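Local coordinates for protein dicer Related Helicase (Caenorhabditis elegans, PDB 6M6Q) that probably hydrolyses ATP as an RNA helicase of the RIG-I-like family linked to RNA interference, this chain being its N-terminal domain, at residues H226-T230 and D231-D235; F142-D145 and K146-G150. All coordinates share one frame; numbering follows the deposited sequence.

Both contacts illustrate how a helix is started by the side chain of the residue just before it: Thr230 caps helix 231-236 in interaction 1, and Asp145 caps helix 146-152 in interaction 2. They lie in the all-helical N-terminal domain, with centres about 18 Å apart and interaction 2 earlier in the chain. Their edges meet where His226 CD2 packs 3.8 Å from Leu148 CD1 and Ser229 OG lies 4.0 Å from Tyr144 OH. Helix 33-42 flanks both, and its Lys35 NZ bonds Gln227 O of one and Tyr144 OH of the other. Both are local helix starts, one after a loop and one after another helix.

Interaction 1 of 2, residues H226-T230 and D231-D235; sequences HQLST and DLVED
The backbone is still extended at Thr230 (psi 148°) and turns helical at Asp231, the two residues being direct neighbours at the start of helix 231-236. Thr230 is therefore the N-cap: its hydroxyl oxygen reaches over the first turn and accepts a weak hydrogen bond from Val233 N, with OG1 and N 3.3 Å apart and an N-H...O angle of 161°. The torsion chi1 of 75° makes this possible, since it sets OG1 between the backbone N and the carbonyl carbon, while CG2 takes the place anti to that carbon. The same hydroxyl is also bonded to Asp38 OD2, so helix 33-42 shares in holding the cap; Asp38 uses its other oxygen for Ser229 N, tying down the residue before the cap. Within the helix, Asp235 N bonds Asp231 O at 3.0 Å. Two residues before the cap, Leu228 folds back toward the new helix and its branch meets that of Val233 at roughly a right angle, CD1 touching CG1 at 3.8 Å. Glu234, bent at chi2, comes alongside the leucine with its carboxylate, OE1 lying 4.1 Å from Leu228 CB. Leu228 also touches His263 of helix 262-271. At the capping residue itself, the methyl CG2 of Val233 sits 3.4 Å from Thr230 OG1.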
# COMPACT_ATOMS: atom_id res chain seq x y z
N HIS B 226 14.80 9.71 -19.10
CA HIS B 226 13.64 9.86 -18.17
C HIS B 226 12.34 9.84 -18.97
O HIS B 226 11.31 10.35 -18.46
CB HIS B 226 13.78 11.13 -17.35
CG HIS B 226 14.93 11.11 -16.41
ND1 HIS B 226 15.15 12.14 -15.53
CD2 HIS B 226 15.87 10.18 -16.16
CE1 HIS B 226 16.21 11.87 -14.80
NE2 HIS B 226 16.67 10.67 -15.17
N GLN B 227 12.41 9.35 -20.21
CA GLN B 227 11.28 9.29 -21.18
C GLN B 227 11.06 7.83 -21.52
O GLN B 227 12.06 7.09 -21.61
CB GLN B 227 11.59 10.03 -22.48
CG GLN B 227 12.24 11.38 -22.29
CD GLN B 227 11.26 12.37 -21.73
OE1 GLN B 227 10.10 12.41 -22.15
NE2 GLN B 227 11.70 13.13 -20.73
N LEU B 228 9.80 7.42 -21.67
CA LEU B 228 9.45 6.01 -21.97
C LEU B 228 9.57 5.83 -23.48
O LEU B 228 9.34 6.81 -24.21
CB LEU B 228 8.04 5.70 -21.46
CG LEU B 228 7.79 6.00 -19.97
CD1 LEU B 228 6.32 5.77 -19.62
CD2 LEU B 228 8.70 5.17 -19.06
N SER B 229 10.01 4.65 -23.90
CA SER B 229 10.31 4.29 -25.30
C SER B 229 9.11 3.60 -25.95
O SER B 229 9.04 3.63 -27.19
CB SER B 229 11.54 3.42 -25.38
OG SER B 229 12.65 4.03 -24.76
N THR B 230 8.21 2.96 -25.16
CA THR B 230 7.07 2.16 -25.71
C THR B 230 5.76 2.97 -25.66
O THR B 230 5.58 3.77 -24.74
CB THR B 230 6.91 0.77 -25.04
OG1 THR B 230 6.34 0.89 -23.74
CG2 THR B 230 8.21 0.01 -24.97
N ASP B 231 4.88 2.74 -26.61
CA ASP B 231 3.51 3.31 -26.61
C ASP B 231 2.70 2.62 -25.52
O ASP B 231 1.92 3.33 -24.83
CB ASP B 231 2.88 3.21 -28.00
CG ASP B 231 3.58 4.08 -29.04
OD1 ASP B 231 2.87 4.76 -29.81
OD2 ASP B 231 4.82 4.09 -29.05
N LEU B 232 2.94 1.31 -25.32
CA LEU B 232 2.15 0.42 -24.41
C LEU B 232 2.15 0.99 -22.99
O LEU B 232 1.07 1.06 -22.38
CB LEU B 232 2.75 -0.98 -24.45
CG LEU B 232 1.96 -2.08 -23.73
CD1 LEU B 232 2.10 -3.40 -24.46
CD2 LEU B 232 2.41 -2.24 -22.28
N VAL B 233 3.33 1.32 -22.46
CA VAL B 233 3.50 1.78 -21.05
C VAL B 233 3.06 3.24 -20.98
O VAL B 233 2.37 3.61 -20.02
CB VAL B 233 4.96 1.58 -20.57
CG1 VAL B 233 5.17 2.15 -19.16
CG2 VAL B 233 5.37 0.11 -20.62
N GLU B 234 3.34 4.02 -22.00
CA GLU B 234 2.96 5.45 -22.05
C GLU B 234 1.45 5.61 -21.82
O GLU B 234 1.09 6.38 -20.93
CB GLU B 234 3.38 6.07 -23.38
CG GLU B 234 3.05 7.54 -23.46
CD GLU B 234 3.89 8.42 -22.54
OE1 GLU B 234 5.15 8.37 -22.67
OE2 GLU B 234 3.28 9.15 -21.69
N ASP B 235 0.61 4.92 -22.61
CA ASP B 235 -0.88 5.07 -22.58
C ASP B 235 -1.46 4.33 -21.36
O ASP B 235 -2.70 4.59 -20.99
CB ASP B 235 -1.51 4.59 -23.90
CG ASP B 235 -1.87 3.11 -23.92
OD1 ASP B 235 -1.22 2.36 -24.68
OD2 ASP B 235 -2.83 2.73 -23.20

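Interaction 2 of 2, residues F142-D145 and K146-G150; sequences FNYD and KELYG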
# COMPACT_ATOMS: atom_id res chain seq x y z
N PHE B 142 21.65 -1.23 -15.69
CA PHE B 142 23.10 -1.04 -15.97
C PHE B 142 23.37 -1.38 -17.44
O PHE B 142 24.09 -0.63 -18.08
CB PHE B 142 23.95 -1.91 -15.04
CG PHE B 142 25.44 -1.85 -15.29
CD1 PHE B 142 26.19 -0.79 -14.82
CD2 PHE B 142 26.08 -2.86 -15.98
CE1 PHE B 142 27.55 -0.74 -15.04
CE2 PHE B 142 27.44 -2.79 -16.22
CZ PHE B 142 28.18 -1.74 -15.75
N ASN B 143 22.80 -2.48 -17.92
CA ASN B 143 23.03 -2.99 -19.30
C ASN B 143 22.28 -2.10 -20.30
O ASN B 143 22.74 -2.00 -21.45
CB ASN B 143 22.60 -4.46 -19.43
CG ASN B 143 23.45 -5.42 -18.63
OD1 ASN B 143 24.47 -5.05 -18.05
ND2 ASN B 143 23.04 -6.68 -18.60
N TYR B 144 21.17 -1.47 -19.88
CA TYR B 144 20.34 -0.59 -20.74
C TYR B 144 21.05 0.75 -20.95
O TYR B 144 21.26 1.14 -22.10
CB TYR B 144 18.92 -0.38 -20.17
CG TYR B 144 18.14 0.72 -20.85
CD1 TYR B 144 17.65 0.56 -22.14
CD2 TYR B 144 17.93 1.94 -20.23
CE1 TYR B 144 16.99 1.59 -22.79
CE2 TYR B 144 17.25 2.98 -20.86
CZ TYR B 144 16.80 2.81 -22.16
OH TYR B 144 16.13 3.81 -22.81
N ASP B 145 21.37 1.45 -19.87
CA ASP B 145 21.95 2.82 -19.88
C ASP B 145 22.77 3.02 -18.60
O ASP B 145 22.16 3.02 -17.49
CB ASP B 145 20.86 3.88 -20.03
CG ASP B 145 21.38 5.29 -20.24
OD1 ASP B 145 21.72 5.62 -21.37
OD2 ASP B 145 21.40 6.04 -19.28
N LYS B 146 24.08 3.20 -18.76
CA LYS B 146 25.05 3.39 -17.65
C LYS B 146 24.72 4.68 -16.89
O LYS B 146 24.83 4.68 -15.66
CB LYS B 146 26.48 3.44 -18.21
CG LYS B 146 26.88 2.28 -19.11
CD LYS B 146 27.56 1.17 -18.36
CE LYS B 146 27.71 -0.09 -19.19
NZ LYS B 146 28.77 0.05 -20.21
N GLU B 147 24.33 5.75 -17.62
CA GLU B 147 24.05 7.09 -17.03
C GLU B 147 22.85 6.99 -16.10
O GLU B 147 22.90 7.55 -15.01
CB GLU B 147 23.78 8.13 -18.13
CG GLU B 147 23.87 9.57 -17.66
CD GLU B 147 22.66 10.12 -16.91
OE1 GLU B 147 22.81 11.13 -16.21
OE2 GLU B 147 21.57 9.57 -17.07
N LEU B 148 21.79 6.31 -16.55
CA LEU B 148 20.54 6.12 -15.77
C LEU B 148 20.85 5.25 -14.55
O LEU B 148 20.44 5.65 -13.44
CB LEU B 148 19.48 5.49 -16.69
CG LEU B 148 18.04 5.45 -16.15
CD1 LEU B 148 17.55 6.82 -15.70
CD2 LEU B 148 17.10 4.88 -17.21
N TYR B 149 21.65 4.19 -14.72
CA TYR B 149 22.18 3.37 -13.59
C TYR B 149 22.82 4.30 -12.58
O TYR B 149 22.39 4.30 -11.42
CB TYR B 149 23.17 2.31 -14.08
CG TYR B 149 23.97 1.62 -12.99
CD1 TYR B 149 25.28 1.98 -12.74
CD2 TYR B 149 23.44 0.56 -12.26
CE1 TYR B 149 26.04 1.35 -11.76
CE2 TYR B 149 24.19 -0.08 -11.28
CZ TYR B 149 25.50 0.31 -11.04
OH TYR B 149 26.25 -0.32 -10.10
N GLY B 150 23.74 5.15 -13.04
CA GLY B 150 24.45 6.12 -12.20
C GLY B 150 23.50 7.04 -11.46
O GLY B 150 23.67 7.22 -10.24
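Phe142, near the end of helix 131-144, meets Tyr149 and Lys146 of the next helix with nearly every part of its side chain. Its CB starts against the tyrosine ring, 3.8 Å from Tyr149 CD2. With CG anti to the backbone N (chi1 177°), the phenyl group is turned edge-on to that ring, and CD1 points into the centre of the tyrosine face, 3.6 Å from Tyr149 CD1. Farther out, CE1 has Lys146 CD at 3.8 Å, and the tip, CZ, has Lys146 CE at the same 3.8 Å. The bent lysine chain thus lies over one face of Phe142, a CH-pi contact, while Tyr149 takes its edge. The two rings form a T-shaped pair, planes at 78° and centroids 4.9 Å apart, and Tyr11 adds a further edge-to-face contact to Phe142. The motif is a tight helix-to-helix junction: Asp145 alone separates the two helices, leaving helical geometry after the first and serving as N-cap of the second. Asp145 OD2 accepts from Leu148 N at 2.8 Å, using the anti side of the carboxylate with an N-H...O angle of 147°. Asp145 O accepts from Tyr149 N at 3.0 Å, the first rung of the new helix. Asn225 ND2 bonds both Asp145 OD2 and Glu147 OE2, which probably eases the closeness of these two acidic groups; Glu147 OE1 also forms a salt bridge with Lys223. Tyr144, its hydroxyl hydrogen-bonded to Lys35 of helix 33-42, brings its ring edge to Leu148, CE2 lying 4.1 Å from CD2.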